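Local coordinates for protein adenylosuccinate lyase (Francisella tularensis subsp. tularensis SCHU S4, PDB 4EEI) that probably catalyses the release of fumarate from adenylosuccinate, giving AMP, and from the corresponding succinyl-carboxamide ribotide in purine biosynthesis, at residues B[121-126]-B[326-331]; B[235-240]-B[272-277]; B[282-287]-B[318-323]. All coordinates share one frame; numbering follows the deposited sequence.

Contact 1: residues B[121-126]-B[326-331]; sequences CDSLLT and RMKNTI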
loop_
_atom_site.group_PDB
_atom_site.type_symbol
_atom_site.label_atom_id
_atom_site.label_comp_id
_atom_site.label_asym_id
_atom_site.label_seq_id
_atom_site.Cartn_x
_atom_site.Cartn_y
_atom_site.Cartn_z
ATOM N N CYS B 121 -20.873 -5.229 -17.033
ATOM C CA CYS B 121 -21.610 -3.992 -17.321
ATOM C C CYS B 121 -22.992 -4.318 -17.853
ATOM O O CYS B 121 -23.994 -3.784 -17.356
ATOM C CB CYS B 121 -20.855 -3.113 -18.324
ATOM S SG CYS B 121 -19.358 -2.364 -17.622
ATOM N N ASP B 122 -23.055 -5.205 -18.843
ATOM C CA ASP B 122 -24.339 -5.623 -19.400
ATOM C C ASP B 122 -25.298 -6.161 -18.339
ATOM O O ASP B 122 -26.474 -5.807 -18.322
ATOM C CB ASP B 122 -24.149 -6.686 -20.486
ATOM C CG ASP B 122 -23.358 -6.177 -21.674
ATOM O OD1 ASP B 122 -23.270 -4.945 -21.855
ATOM O OD2 ASP B 122 -22.837 -7.021 -22.438
ATOM N N SER B 123 -24.799 -7.027 -17.465
ATOM C CA SER B 123 -25.641 -7.627 -16.430
ATOM C C SER B 123 -26.131 -6.600 -15.398
ATOM O O SER B 123 -27.270 -6.691 -14.917
ATOM C CB SER B 123 -24.896 -8.771 -15.733
ATOM O OG SER B 123 -24.903 -9.933 -16.539
ATOM N N LEU B 124 -25.268 -5.652 -15.049
ATOM C CA LEU B 124 -25.640 -4.574 -14.127
ATOM C C LEU B 124 -26.748 -3.680 -14.694
ATOM O O LEU B 124 -27.686 -3.323 -13.979
ATOM C CB LEU B 124 -24.418 -3.725 -13.765
ATOM C CG LEU B 124 -23.460 -4.396 -12.774
ATOM C CD1 LEU B 124 -22.193 -3.584 -12.661
ATOM C CD2 LEU B 124 -24.130 -4.501 -11.410
ATOM N N LEU B 125 -26.647 -3.322 -15.972
ATOM C CA LEU B 125 -27.695 -2.519 -16.621
ATOM C C LEU B 125 -29.001 -3.304 -16.731
ATOM O O LEU B 125 -30.104 -2.753 -16.582
ATOM C CB LEU B 125 -27.226 -2.037 -18.007
ATOM C CG LEU B 125 -28.177 -1.105 -18.764
ATOM C CD1 LEU B 125 -28.573 0.064 -17.889
ATOM C CD2 LEU B 125 -27.552 -0.607 -20.058
ATOM N N THR B 126 -28.883 -4.599 -17.013
ATOM C CA THR B 126 -30.050 -5.460 -17.058
ATOM C C THR B 126 -30.749 -5.441 -15.711
ATOM O O THR B 126 -31.967 -5.321 -15.641
ATOM C CB THR B 126 -29.684 -6.893 -17.449
ATOM O OG1 THR B 126 -29.306 -6.921 -18.832
ATOM C CG2 THR B 126 -30.876 -7.825 -17.233
ATOM N N ARG B 326 -17.606 -14.134 -11.665
ATOM C CA ARG B 326 -18.411 -14.538 -10.505
ATOM C C ARG B 326 -19.371 -13.418 -10.098
ATOM O O ARG B 326 -20.536 -13.675 -9.764
ATOM C CB ARG B 326 -17.527 -14.940 -9.321
ATOM C CG ARG B 326 -18.327 -15.290 -8.074
ATOM C CD ARG B 326 -17.497 -16.002 -7.012
ATOM N NE ARG B 326 -18.358 -16.478 -5.926
ATOM C CZ ARG B 326 -17.974 -17.320 -4.977
ATOM N NH1 ARG B 326 -16.731 -17.784 -4.971
ATOM N NH2 ARG B 326 -18.839 -17.704 -4.041
ATOM N N MET B 327 -18.892 -12.178 -10.136
ATOM C CA MET B 327 -19.768 -11.043 -9.843
ATOM C C MET B 327 -20.913 -10.940 -10.846
ATOM O O MET B 327 -22.044 -10.662 -10.470
ATOM C CB MET B 327 -18.986 -9.733 -9.815
ATOM C CG MET B 327 -19.896 -8.521 -9.531
ATOM S SD MET B 327 -20.641 -8.567 -7.870
ATOM C CE MET B 327 -19.365 -7.702 -6.951
ATOM N N LYS B 328 -20.627 -11.165 -12.125
ATOM C CA LYS B 328 -21.696 -11.154 -13.127
ATOM C C LYS B 328 -22.748 -12.218 -12.842
ATOM O O LYS B 328 -23.958 -11.947 -12.898
ATOM C CB LYS B 328 -21.130 -11.336 -14.540
ATOM C CG LYS B 328 -22.212 -11.516 -15.617
ATOM C CD LYS B 328 -21.729 -12.475 -16.691
ATOM C CE LYS B 328 -22.560 -12.412 -17.962
ATOM N NZ LYS B 328 -23.993 -12.815 -17.797
ATOM N N ASN B 329 -22.310 -13.429 -12.517
ATOM C CA ASN B 329 -23.282 -14.484 -12.239
ATOM C C ASN B 329 -24.073 -14.176 -10.969
ATOM O O ASN B 329 -25.265 -14.451 -10.895
ATOM C CB ASN B 329 -22.585 -15.840 -12.134
ATOM C CG ASN B 329 -22.068 -16.340 -13.472
ATOM O OD1 ASN B 329 -22.711 -16.159 -14.513
ATOM N ND2 ASN B 329 -20.903 -16.987 -13.449
ATOM N N THR B 330 -23.402 -13.601 -9.980
ATOM C CA THR B 330 -24.054 -13.205 -8.733
ATOM C C THR B 330 -25.107 -12.114 -8.973
ATOM O O THR B 330 -26.200 -12.161 -8.415
ATOM C CB THR B 330 -23.012 -12.739 -7.689
ATOM O OG1 THR B 330 -22.212 -13.863 -7.287
ATOM C CG2 THR B 330 -23.693 -12.173 -6.461
ATOM N N ILE B 331 -24.781 -11.135 -9.812
ATOM C CA ILE B 331 -25.770 -10.119 -10.178
ATOM C C ILE B 331 -26.944 -10.754 -10.934
ATOM O O ILE B 331 -28.112 -10.510 -10.596
ATOM C CB ILE B 331 -25.142 -9.000 -11.029
ATOM C CG1 ILE B 331 -24.096 -8.225 -10.220
ATOM C CG2 ILE B 331 -26.229 -8.061 -11.562
ATOM C CD1 ILE B 331 -24.660 -7.499 -9.012
HETATM O O HOH W 1 -24.143 -10.184 -19.288
#
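Ser123 and Lys328 mark the level at which two nearly parallel helices meet: their CA atoms form the closest backbone pair between 121-126 and 326-331, and the short segment axes differ in direction by only 18°. At 9.1 Å the axes leave room for side chains between them, and the contact divides into a polar edge and an apolar one.

On the polar edge Lys328 leaves its helix with CG anti to the backbone N, bends at chi2 (-145°), and turns again at chi4 (-63°). This curled course lays the chain alongside the serine hydroxyl instead of sending it straight out. The hydroxyl touches two parts of the lysine: its methylene CG, with Ser123 OG to Lys328 CG at 3.3 Å, and its ammonium, where Lys328 NZ gives Ser123 OG a weak hydrogen bond. A water bridges the same two groups, donating to Ser123 OG at 2.9 Å and weakly accepting from Lys328 NZ at 3.0 Å. The stronger partner of both side chains is Asp332, one turn past Lys328, which is hydrogen-bonded through OD1 to Ser123 OG and forms a salt bridge through OD2 with Lys328 NZ.

The other edge is oily. Ile331 rests its CG2 methyl on the backbone of Ser123, 3.8 Å from Ser123 O. Its other branch, through CG1 to CD1, meets the CD2 methyl of Leu124, with Ile331 CD1 to Leu124 CD2 at 3.9 Å, the two side chains crossing obliquely. Leu236 and Ile240 of helix 217-244 close over this edge within the long helical bundle of the lyase 1 family.

Ser123 OG thus has three polar partners, Asp332, the water and, weakly, Lys328 NZ; the lysine charge is probably balanced mainly by Asp332, while Leu124 and Ile331 supply the apolar half.

Contact 2: residues B[235-240]-B[272-277]; sequences RLAVEI and ISTENL. With AMP (adenosine monophosphate), chain C.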
loop_
_atom_site.group_PDB
_atom_site.type_symbol
_atom_site.label_atom_id
_atom_site.label_comp_id
_atom_site.label_asym_id
_atom_site.label_seq_id
_atom_site.Cartn_x
_atom_site.Cartn_y
_atom_site.Cartn_z
ATOM N N ARG B 235 -17.023 -1.925 -3.847
ATOM C CA ARG B 235 -18.146 -1.048 -3.533
ATOM C C ARG B 235 -19.451 -1.757 -3.813
ATOM O O ARG B 235 -20.380 -1.669 -3.018
ATOM C CB ARG B 235 -18.078 0.268 -4.311
ATOM C CG ARG B 235 -19.140 1.290 -3.875
ATOM C CD ARG B 235 -18.877 2.672 -4.474
ATOM N NE ARG B 235 -19.192 2.725 -5.896
ATOM C CZ ARG B 235 -20.376 3.097 -6.375
ATOM N NH1 ARG B 235 -20.595 3.120 -7.688
ATOM N NH2 ARG B 235 -21.350 3.445 -5.541
ATOM N N LEU B 236 -19.529 -2.453 -4.946
ATOM C CA LEU B 236 -20.748 -3.170 -5.306
ATOM C C LEU B 236 -20.971 -4.360 -4.387
ATOM O O LEU B 236 -22.104 -4.651 -3.993
ATOM C CB LEU B 236 -20.680 -3.626 -6.771
ATOM C CG LEU B 236 -21.747 -4.582 -7.291
ATOM C CD1 LEU B 236 -23.135 -3.985 -7.153
ATOM C CD2 LEU B 236 -21.458 -4.920 -8.747
ATOM N N ALA B 237 -19.887 -5.046 -4.037
ATOM C CA ALA B 237 -19.996 -6.219 -3.172
ATOM C C ALA B 237 -20.539 -5.802 -1.797
ATOM O O ALA B 237 -21.402 -6.470 -1.222
ATOM C CB ALA B 237 -18.644 -6.897 -3.037
ATOM N N VAL B 238 -20.038 -4.690 -1.287
ATOM C CA VAL B 238 -20.443 -4.201 0.027
ATOM C C VAL B 238 -21.907 -3.766 0.010
ATOM O O VAL B 238 -22.659 -4.008 0.963
ATOM C CB VAL B 238 -19.530 -3.040 0.458
ATOM C CG1 VAL B 238 -20.110 -2.288 1.659
ATOM C CG2 VAL B 238 -18.121 -3.564 0.762
ATOM N N GLU B 239 -22.324 -3.134 -1.081
ATOM C CA GLU B 239 -23.728 -2.774 -1.236
ATOM C C GLU B 239 -24.617 -4.013 -1.148
ATOM O O GLU B 239 -25.627 -4.024 -0.438
ATOM C CB GLU B 239 -23.954 -2.055 -2.568
ATOM C CG GLU B 239 -25.415 -1.708 -2.852
ATOM C CD GLU B 239 -25.950 -0.555 -2.009
ATOM O OE1 GLU B 239 -25.141 0.262 -1.524
ATOM O OE2 GLU B 239 -27.191 -0.461 -1.844
ATOM N N ILE B 240 -24.253 -5.069 -1.859
ATOM C CA ILE B 240 -25.074 -6.275 -1.800
ATOM C C ILE B 240 -25.051 -6.889 -0.391
ATOM O O ILE B 240 -26.093 -7.326 0.116
ATOM C CB ILE B 240 -24.667 -7.283 -2.884
ATOM C CG1 ILE B 240 -25.027 -6.718 -4.259
ATOM C CG2 ILE B 240 -25.392 -8.617 -2.693
ATOM C CD1 ILE B 240 -24.309 -7.398 -5.413
ATOM N N ILE B 272 -22.291 -15.082 0.577
ATOM C CA ILE B 272 -20.954 -15.666 0.529
ATOM C C ILE B 272 -20.187 -15.278 -0.724
ATOM O O ILE B 272 -18.961 -15.184 -0.697
ATOM C CB ILE B 272 -20.985 -17.198 0.665
ATOM C CG1 ILE B 272 -21.967 -17.797 -0.339
ATOM C CG2 ILE B 272 -21.318 -17.595 2.110
ATOM C CD1 ILE B 272 -21.913 -19.310 -0.419
ATOM N N SER B 273 -20.889 -15.039 -1.828
ATOM C CA SER B 273 -20.192 -14.664 -3.067
ATOM C C SER B 273 -19.594 -13.265 -2.997
ATOM O O SER B 273 -18.420 -13.049 -3.328
ATOM C CB SER B 273 -21.130 -14.787 -4.270
ATOM O OG SER B 273 -20.431 -14.540 -5.467
ATOM N N THR B 274 -20.390 -12.302 -2.553
ATOM C CA THR B 274 -19.889 -10.935 -2.483
ATOM C C THR B 274 -18.816 -10.795 -1.399
ATOM O O THR B 274 -17.956 -9.910 -1.474
ATOM C CB THR B 274 -21.032 -9.914 -2.328
ATOM O OG1 THR B 274 -21.951 -10.371 -1.327
ATOM C CG2 THR B 274 -21.782 -9.790 -3.652
ATOM N N GLU B 275 -18.848 -11.672 -0.398
ATOM C CA GLU B 275 -17.768 -11.688 0.597
ATOM C C GLU B 275 -16.475 -12.217 -0.024
ATOM O O GLU B 275 -15.406 -11.612 0.115
ATOM C CB GLU B 275 -18.181 -12.477 1.850
ATOM C CG GLU B 275 -19.196 -11.706 2.691
ATOM C CD GLU B 275 -19.706 -12.469 3.903
ATOM O OE1 GLU B 275 -19.099 -13.496 4.294
ATOM O OE2 GLU B 275 -20.731 -12.027 4.474
ATOM N N ASN B 276 -16.580 -13.330 -0.737
ATOM C CA ASN B 276 -15.459 -13.841 -1.528
ATOM C C ASN B 276 -14.860 -12.765 -2.432
ATOM O O ASN B 276 -13.638 -12.602 -2.497
ATOM C CB ASN B 276 -15.901 -15.054 -2.367
ATOM C CG ASN B 276 -14.784 -15.585 -3.266
ATOM O OD1 ASN B 276 -14.577 -15.084 -4.370
ATOM N ND2 ASN B 276 -14.065 -16.607 -2.796
ATOM N N LEU B 277 -15.721 -12.005 -3.107
ATOM C CA LEU B 277 -15.248 -11.007 -4.067
ATOM C C LEU B 277 -14.605 -9.807 -3.368
ATOM O O LEU B 277 -13.776 -9.107 -3.944
ATOM C CB LEU B 277 -16.386 -10.559 -4.984
ATOM C CG LEU B 277 -16.972 -11.665 -5.858
ATOM C CD1 LEU B 277 -18.303 -11.250 -6.448
ATOM C CD2 LEU B 277 -16.005 -12.047 -6.959
HETATM P P AMP C . -13.978 -19.009 -0.178
HETATM O O1P AMP C . -13.611 -19.467 -1.566
HETATM O O2P AMP C . -14.686 -17.682 -0.133
HETATM O O3P AMP C . -12.866 -19.154 0.825
HETATM O "O5'" AMP C . -15.089 -20.067 0.299
HETATM C "C5'" AMP C . -15.586 -20.054 1.635
HETATM C "C4'" AMP C . -16.278 -21.380 1.921
HETATM O "O4'" AMP C . -16.731 -21.426 3.276
HETATM C "C3'" AMP C . -17.500 -21.555 1.037
HETATM O "O3'" AMP C . -17.505 -22.885 0.516
HETATM C "C2'" AMP C . -18.679 -21.371 1.966
HETATM O "O2'" AMP C . -19.766 -22.212 1.587
HETATM C "C1'" AMP C . -18.116 -21.781 3.314
HETATM N N9 AMP C . -18.811 -21.093 4.427
HETATM C C8 AMP C . -19.976 -20.427 4.349
HETATM N N7 AMP C . -20.330 -19.923 5.558
HETATM C C5 AMP C . -19.374 -20.274 6.436
HETATM C C6 AMP C . -19.122 -20.070 7.880
HETATM N N6 AMP C . -19.989 -19.370 8.648
HETATM N N1 AMP C . -17.998 -20.606 8.404
HETATM C C2 AMP C . -17.129 -21.304 7.652
HETATM N N3 AMP C . -17.294 -21.528 6.337
HETATM C C4 AMP C . -18.376 -21.046 5.684
#
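Ala237 and Thr274 bring the two helices together at very short range, with only 4.8 Å between Ala237 CA and Thr274 CA. The small methyl makes this possible: Ala237 CB lies 3.5 Å from Thr274 O, and Thr274 CB lies 3.6 Å from Ala237 O, so each residue packs against the other's carbonyl. Thr274 keeps OG1 between its backbone N and carbonyl carbon (chi1 46°), which leaves CG2 lying 3.9 Å from CB, CG2 and CD1 of Ile240, the side chains crossing at about a right angle.

The interface belongs to the central helical bundle of the fumarase/aspartase superfamily, whose active sites form between subunits of a tetramer. Away from this close approach the fit loosens quickly: Leu277 CB stops 4.7 Å from Ala237 CB. The far side of 272-277 serves the nucleotide. Asn276 ND2 donates to AMP O2P at 2.9 Å in a bond that is practically straight (179°), and Ile272 CG2 rests 3.9 Å from AMP C8. Ser306 and Arg310 of the third subunit also bind this AMP. Away from 272-277, the partly exposed Arg235 and Glu239 form salt bridges with Glu160 and Lys153 of helix 151-173, respectively, and Arg235 packs on Cys295 of the second subunit.

Contact 3: residues B[282-287]-B[318-323]; sequences RMLRSH and GIMVYA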
loop_
_atom_site.group_PDB
_atom_site.type_symbol
_atom_site.label_atom_id
_atom_site.label_comp_id
_atom_site.label_asym_id
_atom_site.label_seq_id
_atom_site.Cartn_x
_atom_site.Cartn_y
_atom_site.Cartn_z
ATOM N N ARG B 282 -9.268 -7.070 -2.372
ATOM C CA ARG B 282 -8.106 -6.754 -1.538
ATOM C C ARG B 282 -6.813 -7.236 -2.188
ATOM O O ARG B 282 -5.778 -6.571 -2.103
ATOM C CB ARG B 282 -8.252 -7.359 -0.135
ATOM C CG ARG B 282 -9.360 -6.737 0.691
ATOM C CD ARG B 282 -9.492 -7.349 2.076
ATOM N NE ARG B 282 -10.720 -6.849 2.688
ATOM C CZ ARG B 282 -11.500 -7.533 3.515
ATOM N NH1 ARG B 282 -11.176 -8.772 3.889
ATOM N NH2 ARG B 282 -12.608 -6.966 3.973
ATOM N N MET B 283 -6.888 -8.411 -2.811
ATOM C CA MET B 283 -5.739 -8.986 -3.501
ATOM C C MET B 283 -5.294 -8.113 -4.674
ATOM O O MET B 283 -4.112 -7.809 -4.813
ATOM C CB MET B 283 -6.062 -10.396 -4.011
ATOM C CG MET B 283 -6.279 -11.440 -2.925
ATOM S SD MET B 283 -4.835 -11.685 -1.864
ATOM C CE MET B 283 -3.521 -11.824 -3.090
ATOM N N LEU B 284 -6.250 -7.714 -5.513
ATOM C CA LEU B 284 -5.979 -6.892 -6.694
ATOM C C LEU B 284 -5.389 -5.559 -6.287
ATOM O O LEU B 284 -4.464 -5.042 -6.926
ATOM C CB LEU B 284 -7.266 -6.675 -7.500
ATOM C CG LEU B 284 -7.826 -7.918 -8.190
ATOM C CD1 LEU B 284 -9.241 -7.642 -8.710
ATOM C CD2 LEU B 284 -6.913 -8.309 -9.357
ATOM N N ARG B 285 -5.914 -5.002 -5.202
ATOM C CA ARG B 285 -5.437 -3.721 -4.717
ATOM C C ARG B 285 -3.996 -3.835 -4.219
ATOM O O ARG B 285 -3.211 -2.896 -4.352
ATOM C CB ARG B 285 -6.372 -3.205 -3.615
ATOM C CG ARG B 285 -5.934 -1.909 -2.965
ATOM C CD ARG B 285 -7.096 -1.224 -2.231
ATOM N NE ARG B 285 -7.730 -2.068 -1.214
ATOM C CZ ARG B 285 -8.946 -2.598 -1.340
ATOM N NH1 ARG B 285 -9.651 -2.381 -2.442
ATOM N NH2 ARG B 285 -9.462 -3.347 -0.368
ATOM N N SER B 286 -3.640 -4.995 -3.673
ATOM C CA SER B 286 -2.285 -5.190 -3.133
ATOM C C SER B 286 -1.204 -5.161 -4.221
ATOM O O SER B 286 -0.034 -4.877 -3.948
ATOM C CB SER B 286 -2.211 -6.515 -2.350
ATOM O OG SER B 286 -2.170 -7.625 -3.229
ATOM N N HIS B 287 -1.593 -5.453 -5.458
ATOM C CA HIS B 287 -0.625 -5.530 -6.553
ATOM C C HIS B 287 -0.181 -4.173 -7.066
ATOM O O HIS B 287 0.859 -4.072 -7.724
ATOM C CB HIS B 287 -1.216 -6.314 -7.727
ATOM C CG HIS B 287 -1.512 -7.745 -7.421
ATOM N ND1 HIS B 287 -2.430 -8.477 -8.136
ATOM C CD2 HIS B 287 -1.003 -8.593 -6.484
ATOM C CE1 HIS B 287 -2.484 -9.710 -7.659
ATOM N NE2 HIS B 287 -1.621 -9.803 -6.660
ATOM N N GLY B 318 -5.626 -13.691 -13.365
ATOM C CA GLY B 318 -6.453 -14.818 -12.955
ATOM C C GLY B 318 -7.559 -14.391 -11.995
ATOM O O GLY B 318 -8.714 -14.787 -12.138
ATOM N N ILE B 319 -7.208 -13.584 -11.008
ATOM C CA ILE B 319 -8.195 -13.116 -10.050
ATOM C C ILE B 319 -9.191 -12.166 -10.719
ATOM O O ILE B 319 -10.383 -12.224 -10.440
ATOM C CB ILE B 319 -7.516 -12.397 -8.874
ATOM C CG1 ILE B 319 -6.752 -13.410 -8.011
ATOM C CG2 ILE B 319 -8.544 -11.657 -8.028
ATOM C CD1 ILE B 319 -5.797 -12.733 -7.001
ATOM N N MET B 320 -8.706 -11.297 -11.598
ATOM C CA MET B 320 -9.589 -10.321 -12.241
ATOM C C MET B 320 -10.658 -11.028 -13.070
ATOM O O MET B 320 -11.846 -10.711 -12.977
ATOM C CB MET B 320 -8.795 -9.352 -13.127
ATOM C CG MET B 320 -9.678 -8.349 -13.877
ATOM S SD MET B 320 -10.544 -7.235 -12.752
ATOM C CE MET B 320 -9.210 -6.157 -12.250
ATOM N N VAL B 321 -10.243 -11.981 -13.889
ATOM C CA VAL B 321 -11.202 -12.716 -14.707
ATOM C C VAL B 321 -12.164 -13.524 -13.826
ATOM O O VAL B 321 -13.385 -13.501 -14.031
ATOM C CB VAL B 321 -10.499 -13.615 -15.730
ATOM C CG1 VAL B 321 -11.506 -14.525 -16.425
ATOM C CG2 VAL B 321 -9.769 -12.751 -16.763
ATOM N N TYR B 322 -11.621 -14.227 -12.836
ATOM C CA TYR B 322 -12.462 -14.973 -11.886
ATOM C C TYR B 322 -13.494 -14.063 -11.226
ATOM O O TYR B 322 -14.673 -14.411 -11.136
ATOM C CB TYR B 322 -11.605 -15.644 -10.799
ATOM C CG TYR B 322 -12.431 -16.369 -9.746
ATOM C CD1 TYR B 322 -12.775 -17.696 -9.910
ATOM C CD2 TYR B 322 -12.858 -15.718 -8.587
ATOM C CE1 TYR B 322 -13.533 -18.369 -8.963
ATOM C CE2 TYR B 322 -13.626 -16.385 -7.629
ATOM C CZ TYR B 322 -13.948 -17.708 -7.827
ATOM O OH TYR B 322 -14.705 -18.391 -6.895
ATOM N N ALA B 323 -13.057 -12.897 -10.779
ATOM C CA ALA B 323 -13.938 -12.025 -10.008
ATOM C C ALA B 323 -15.015 -11.410 -10.887
ATOM O O ALA B 323 -16.159 -11.301 -10.466
ATOM C CB ALA B 323 -13.135 -10.928 -9.278
#
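Met283 meets Ile319 where two roughly antiparallel helices of the subunit's long helical bundle face each other; the short segment axes run at 147° and come within 10.2 Å. No hydrogen bond links the segments, and the closest side-chain contacts are all carbon to carbon. Met283 contributes its CB, placed 3.8 Å from Ile319 CD1, while its bent thioether end belongs to a side chain modelled in two conformers. On the side turned to the third subunit, Met283 packs against Ile290 of that chain.

Leu284 meets both Ile319 and Met320. Its CG lies 3.8 Å from Ile319 CG2, and the two side chains slide past each other in opposite directions, the leucine's CD2 coming close as well. Ile319 thus serves both neighbours with different branches: CG2, anti to its backbone N, takes Leu284, while the extended CG1 arm (chi2 167°) carries CD1 to Met283. The other leucine methyl is met from the next position: Met320, bent at chi2 and chi3, swings its CE to 3.8 Å from Leu284 CD1, crossing it at about a right angle.

Farther along, Arg285 turns to salt bridges with Glu234 and with Glu293 of the third subunit. His287 points back toward 318-323, and its ND1 is hydrogen-bonded to Asn316 ND2. The carbonyl oxygen of the preceding turn, Met283 O, stands 3.5 Å above the His287 ring plane, over its centre.

In the fold
Followed from the N terminus, the chain opens contact 1 on helix 94-131 and does not close it until 326-331, some 200 residues later. Within that span lie the other two contacts, in series. Contact 2 opens on helix 217-244 and closes at the start of helix 272-293; contact 3 then leaves from that same helix at 282-287 and closes on helix 304-333 at 318-323, just ahead of 326-331. None of the three cross. Four bundle helices are thereby tied together, and Ser273 OG joins contacts 2 and 1 directly, hydrogen-bonded to Thr330 OG1 at 2.6 Å. Contacts 2 and 3 touch through Leu277 and Ala323, and both reach the third subunit.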